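Local coordinates for protein phosphohistidine phosphatase SixA (Escherichia coli, PDB 1UJC) that dephosphorylates phosphohistidine in the HPt domain of the ArcB sensor kinase, acting within a multistep His-Asp phosphorelay, at residues A[29-34]-A[57-62]. Residues are numbered along the deposited sequence; the frame is centred on the assembly and turned at random.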
loop_
_atom_site.group_PDB
_atom_site.type_symbol
_atom_site.label_atom_id
_atom_site.label_comp_id
_atom_site.label_asym_id
_atom_site.label_seq_id
_atom_site.Cartn_x
_atom_site.Cartn_y
_atom_site.Cartn_z
ATOM N N ASP A 29 -3.749 9.220 12.564
ATOM C CA ASP A 29 -5.171 9.513 12.444
ATOM C C ASP A 29 -5.703 9.224 11.046
ATOM O O ASP A 29 -6.701 8.519 10.889
ATOM C CB ASP A 29 -5.458 10.975 12.797
ATOM C CG ASP A 29 -5.050 11.331 14.220
ATOM O OD1 ASP A 29 -5.291 10.525 15.144
ATOM O OD2 ASP A 29 -4.500 12.434 14.412
ATOM N N GLU A 30 -5.036 9.764 10.029
ATOM C CA GLU A 30 -5.475 9.558 8.655
ATOM C C GLU A 30 -5.346 8.115 8.207
ATOM O O GLU A 30 -6.148 7.641 7.401
ATOM C CB GLU A 30 -4.691 10.450 7.698
ATOM C CG GLU A 30 -4.817 11.920 8.000
ATOM C CD GLU A 30 -4.303 12.770 6.867
ATOM O OE1 GLU A 30 -3.216 12.453 6.337
ATOM O OE2 GLU A 30 -4.986 13.755 6.511
ATOM N N SER A 31 -4.341 7.413 8.714
ATOM C CA SER A 31 -4.176 6.020 8.333
ATOM C C SER A 31 -5.337 5.193 8.878
ATOM O O SER A 31 -5.806 4.265 8.218
ATOM C CB SER A 31 -2.836 5.480 8.834
ATOM O OG SER A 31 -1.787 5.908 7.979
ATOM N N ARG A 32 -5.803 5.538 10.079
ATOM C CA ARG A 32 -6.930 4.835 10.686
ATOM C C ARG A 32 -8.197 5.198 9.919
ATOM O O ARG A 32 -9.101 4.375 9.755
ATOM C CB ARG A 32 -7.096 5.224 12.164
ATOM C CG ARG A 32 -6.214 4.443 13.139
ATOM C CD ARG A 32 -6.778 4.507 14.567
ATOM N NE ARG A 32 -6.236 3.448 15.421
ATOM C CZ ARG A 32 -5.149 3.571 16.179
ATOM N NH1 ARG A 32 -4.482 4.712 16.204
ATOM N NH2 ARG A 32 -4.719 2.546 16.904
ATOM N N LEU A 33 -8.246 6.441 9.447
ATOM C CA LEU A 33 -9.387 6.940 8.687
ATOM C C LEU A 33 -9.572 6.106 7.417
ATOM O O LEU A 33 -10.680 5.653 7.111
ATOM C CB LEU A 33 -9.152 8.409 8.321
ATOM C CG LEU A 33 -10.318 9.227 7.764
ATOM C CD1 LEU A 33 -11.486 9.198 8.746
ATOM C CD2 LEU A 33 -9.861 10.669 7.539
ATOM N N MET A 34 -8.481 5.905 6.683
ATOM C CA MET A 34 -8.516 5.120 5.451
ATOM C C MET A 34 -8.811 3.649 5.749
ATOM O O MET A 34 -9.501 2.976 4.980
ATOM C CB MET A 34 -7.182 5.231 4.715
ATOM C CG MET A 34 -6.882 6.615 4.152
ATOM S SD MET A 34 -8.047 7.121 2.865
ATOM C CE MET A 34 -7.704 5.908 1.624
ATOM N N GLU A 57 5.722 0.323 8.284
ATOM C CA GLU A 57 5.293 -0.640 9.286
ATOM C C GLU A 57 4.312 -0.023 10.289
ATOM O O GLU A 57 3.344 -0.666 10.688
ATOM C CB GLU A 57 6.520 -1.211 10.011
ATOM C CG GLU A 57 7.535 -1.850 9.068
ATOM C CD GLU A 57 8.793 -2.339 9.772
ATOM O OE1 GLU A 57 9.241 -1.672 10.731
ATOM O OE2 GLU A 57 9.346 -3.377 9.350
ATOM N N GLN A 58 4.551 1.223 10.687
ATOM C CA GLN A 58 3.670 1.879 11.643
ATOM C C GLN A 58 2.312 2.156 11.002
ATOM O O GLN A 58 1.278 2.067 11.658
ATOM C CB GLN A 58 4.283 3.186 12.134
ATOM C CG GLN A 58 3.749 3.605 13.488
ATOM C CD GLN A 58 4.261 4.955 13.933
ATOM O OE1 GLN A 58 5.330 5.397 13.515
ATOM N NE2 GLN A 58 3.505 5.612 14.802
ATOM N N THR A 59 2.320 2.505 9.720
ATOM C CA THR A 59 1.072 2.750 9.014
ATOM C C THR A 59 0.280 1.442 9.054
ATOM O O THR A 59 -0.934 1.440 9.269
ATOM C CB THR A 59 1.330 3.148 7.553
ATOM O OG1 THR A 59 1.959 4.437 7.513
ATOM C CG2 THR A 59 0.026 3.196 6.776
ATOM N N LEU A 60 0.990 0.331 8.873
ATOM C CA LEU A 60 0.384 -0.999 8.896
ATOM C C LEU A 60 -0.238 -1.265 10.271
ATOM O O LEU A 60 -1.358 -1.761 10.363
ATOM C CB LEU A 60 1.446 -2.066 8.609
ATOM C CG LEU A 60 1.032 -3.444 8.070
ATOM C CD1 LEU A 60 2.076 -4.460 8.499
ATOM C CD2 LEU A 60 -0.335 -3.860 8.579
ATOM N N GLU A 61 0.503 -0.950 11.332
ATOM C CA GLU A 61 0.014 -1.154 12.698
ATOM C C GLU A 61 -1.327 -0.461 12.858
ATOM O O GLU A 61 -2.320 -1.071 13.254
ATOM C CB GLU A 61 0.962 -0.543 13.740
ATOM C CG GLU A 61 2.383 -1.049 13.762
ATOM C CD GLU A 61 3.249 -0.271 14.759
ATOM O OE1 GLU A 61 4.480 -0.473 14.749
ATOM O OE2 GLU A 61 2.694 0.540 15.548
ATOM N N GLU A 62 -1.331 0.831 12.550
ATOM C CA GLU A 62 -2.518 1.668 12.666
ATOM C C GLU A 62 -3.703 1.104 11.893
ATOM O O GLU A 62 -4.821 1.032 12.412
ATOM C CB GLU A 62 -2.182 3.086 12.191
ATOM C CG GLU A 62 -1.184 3.802 13.097
ATOM C CD GLU A 62 -1.776 4.164 14.450
ATOM O OE1 GLU A 62 -1.079 4.020 15.480
ATOM O OE2 GLU A 62 -2.942 4.605 14.479
HETATM O O HOH W 1 -2.144 5.327 17.646
#
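Thr59 meets Ser31 through its methyl group, CG2 lying 3.5 Å from Ser31 OG. With CG2 anti to the backbone N, the methyl reaches the serine while the hydroxyl is left beside that N. Neither hydroxyl bonds the other: Thr59 OG1 pairs with Arg55 O and Gly9 N, and Ser31 OG with Gly27 O and Ser131 OG, so both of these buried polar atoms are satisfied. Arg55 lines the tungstate pocket, and the Thr59 side chain stays about 9 Å from the bound ion, near the pocket without touching the ion.

Three residues on, Glu62 packs against the same helix, its CB 4.2 Å from Ser31 CB. Its chain bends at chi2 (-70°), carrying the carboxylate to Arg32, whose guanidinium plane stands 89° from it. OE2 lies over a guanidinium face in a salt bridge with NH1; that separation is modelled too short, so its exact geometry is doubtful. The water bridge is more regular: one water lies at the guanidinium edge, accepting from Arg32 NH1 (2.8 Å) and donating to Glu62 OE1 (2.7 Å). Asp65 pairs with Arg32 NH2.

Helices 25-40 and 54-66 of the histidine phosphatase alpha/beta fold cross here at -53°, segment axes 8.9 Å apart; Thr59 and Leu60 rest helix 54-66 on Ile106 of central-sheet strand 102-107, and Leu60 also meets Val48 and Val50 of parallel strand 47-50.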